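Local coordinates for protein putative oxidoreductase with NAD(P)-binding Rossmann-fold domain (PDB 3UUW) that is a putative oxidoreductase of the GFO/IDH/MocA family that probably binds NAD(P) through its Rossmann-fold domain, at residues E33-F38 with E61-K66. Numbering follows the deposited sequence.
Sequences EFVGAF and ESLAKK
L63, on the short helix 60-64, lies over the backbone of strand 33-38 in an apolar strand-to-helix contact of the Rossmann fold. This strand is the outermost on its side of the parallel sheet within the chain. It bonds through its backbone to strand 8-12, which leads into a glycine-rich sequence consistent with dinucleotide binding. L63 has the largest share of the contact. Its chi1 of 176° sets CG anti to the backbone N, beside the carbonyl carbon. L63 CD1 rests on the bare backbone of G36, 3.6 Å from G36 C and 3.7 Å from G36 O. L63 CD2 also lies near G36 O and reaches further along the strand, to 3.9 Å from F38 N and 4.2 Å from F38 CB. The F38 ring leads away from the helix. A37 turns its CB away from the helix, against C49 of helix 42-52. Past the helix, V35 and K66 side chains cross at about a right angle, with V35 CG1 4.0 Å from K66 CB. K66 O accepts a hydrogen bond from K8 NZ, and V35 CG2 sits 3.8 Å from that same K66 O.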
# COMPACT_ATOMS: atom_id res chain seq x y z
N GLU A 33 -20.94 12.40 36.39
CA GLU A 33 -22.31 11.93 36.38
C GLU A 33 -22.99 12.53 35.15
O GLU A 33 -22.94 13.75 34.97
CB GLU A 33 -23.06 12.37 37.64
CG GLU A 33 -24.46 11.81 37.72
CD GLU A 33 -25.28 12.33 38.91
OE1 GLU A 33 -24.81 13.25 39.63
OE2 GLU A 33 -26.40 11.82 39.10
N PHE A 34 -23.61 11.69 34.32
CA PHE A 34 -24.37 12.14 33.13
C PHE A 34 -25.79 12.47 33.63
O PHE A 34 -26.67 11.61 33.69
CB PHE A 34 -24.37 11.07 32.04
CG PHE A 34 -24.61 11.60 30.64
CD1 PHE A 34 -25.43 12.70 30.41
CD2 PHE A 34 -24.06 10.97 29.55
CE1 PHE A 34 -25.64 13.17 29.10
CE2 PHE A 34 -24.28 11.42 28.25
CZ PHE A 34 -25.07 12.53 28.03
N VAL A 35 -25.97 13.72 34.04
CA VAL A 35 -27.21 14.17 34.67
C VAL A 35 -28.43 14.13 33.78
O VAL A 35 -29.53 13.78 34.24
CB VAL A 35 -27.02 15.62 35.21
CG1 VAL A 35 -28.36 16.24 35.63
CG2 VAL A 35 -26.03 15.61 36.34
N GLY A 36 -28.25 14.49 32.51
CA GLY A 36 -29.37 14.52 31.59
C GLY A 36 -29.03 15.12 30.26
O GLY A 36 -27.89 15.53 30.01
N ALA A 37 -30.04 15.18 29.40
CA ALA A 37 -29.84 15.71 28.07
C ALA A 37 -31.11 16.40 27.57
O ALA A 37 -32.21 16.05 27.98
CB ALA A 37 -29.44 14.57 27.10
N PHE A 38 -30.92 17.38 26.70
CA PHE A 38 -32.00 18.11 26.10
C PHE A 38 -31.71 18.28 24.64
O PHE A 38 -30.56 18.51 24.23
CB PHE A 38 -32.16 19.50 26.74
CG PHE A 38 -33.06 20.42 25.92
CD1 PHE A 38 -34.43 20.34 26.03
CD2 PHE A 38 -32.52 21.28 24.98
CE1 PHE A 38 -35.25 21.15 25.25
CE2 PHE A 38 -33.31 22.09 24.21
CZ PHE A 38 -34.68 22.03 24.34
N GLU A 61 -32.41 25.59 30.22
CA GLU A 61 -32.26 26.16 31.55
C GLU A 61 -32.40 25.15 32.67
O GLU A 61 -31.57 25.13 33.57
CB GLU A 61 -33.22 27.33 31.76
CG GLU A 61 -32.94 28.53 30.87
CD GLU A 61 -33.50 28.42 29.45
OE1 GLU A 61 -34.21 27.44 29.13
OE2 GLU A 61 -33.23 29.36 28.65
N SER A 62 -33.41 24.29 32.61
CA SER A 62 -33.61 23.30 33.66
C SER A 62 -32.44 22.33 33.75
O SER A 62 -32.07 21.89 34.84
CB SER A 62 -34.92 22.53 33.48
OG SER A 62 -34.95 21.82 32.27
N LEU A 63 -31.86 21.96 32.61
CA LEU A 63 -30.73 21.06 32.62
C LEU A 63 -29.49 21.76 33.20
O LEU A 63 -28.81 21.21 34.06
CB LEU A 63 -30.43 20.53 31.22
CG LEU A 63 -29.20 19.63 31.05
CD1 LEU A 63 -29.28 18.35 31.94
CD2 LEU A 63 -29.03 19.27 29.58
N ALA A 64 -29.22 22.96 32.70
CA ALA A 64 -28.03 23.71 33.11
C ALA A 64 -27.97 23.93 34.61
O ALA A 64 -26.90 23.90 35.19
CB ALA A 64 -27.95 25.03 32.37
N LYS A 65 -29.13 24.17 35.22
CA LYS A 65 -29.21 24.40 36.67
C LYS A 65 -28.81 23.19 37.50
O LYS A 65 -28.52 23.32 38.70
CB LYS A 65 -30.63 24.87 37.05
CG LYS A 65 -30.92 26.28 36.60
CD LYS A 65 -32.40 26.64 36.71
CE LYS A 65 -32.64 28.03 36.12
NZ LYS A 65 -34.09 28.37 36.02
N LYS A 66 -28.79 22.01 36.88
CA LYS A 66 -28.42 20.78 37.56
C LYS A 66 -27.04 20.24 37.15
O LYS A 66 -26.70 19.13 37.52
CB LYS A 66 -29.46 19.70 37.26
CG LYS A 66 -30.85 19.98 37.81
CD LYS A 66 -30.88 19.95 39.32
CE LYS A 66 -32.31 20.03 39.83
NZ LYS A 66 -32.38 19.82 41.29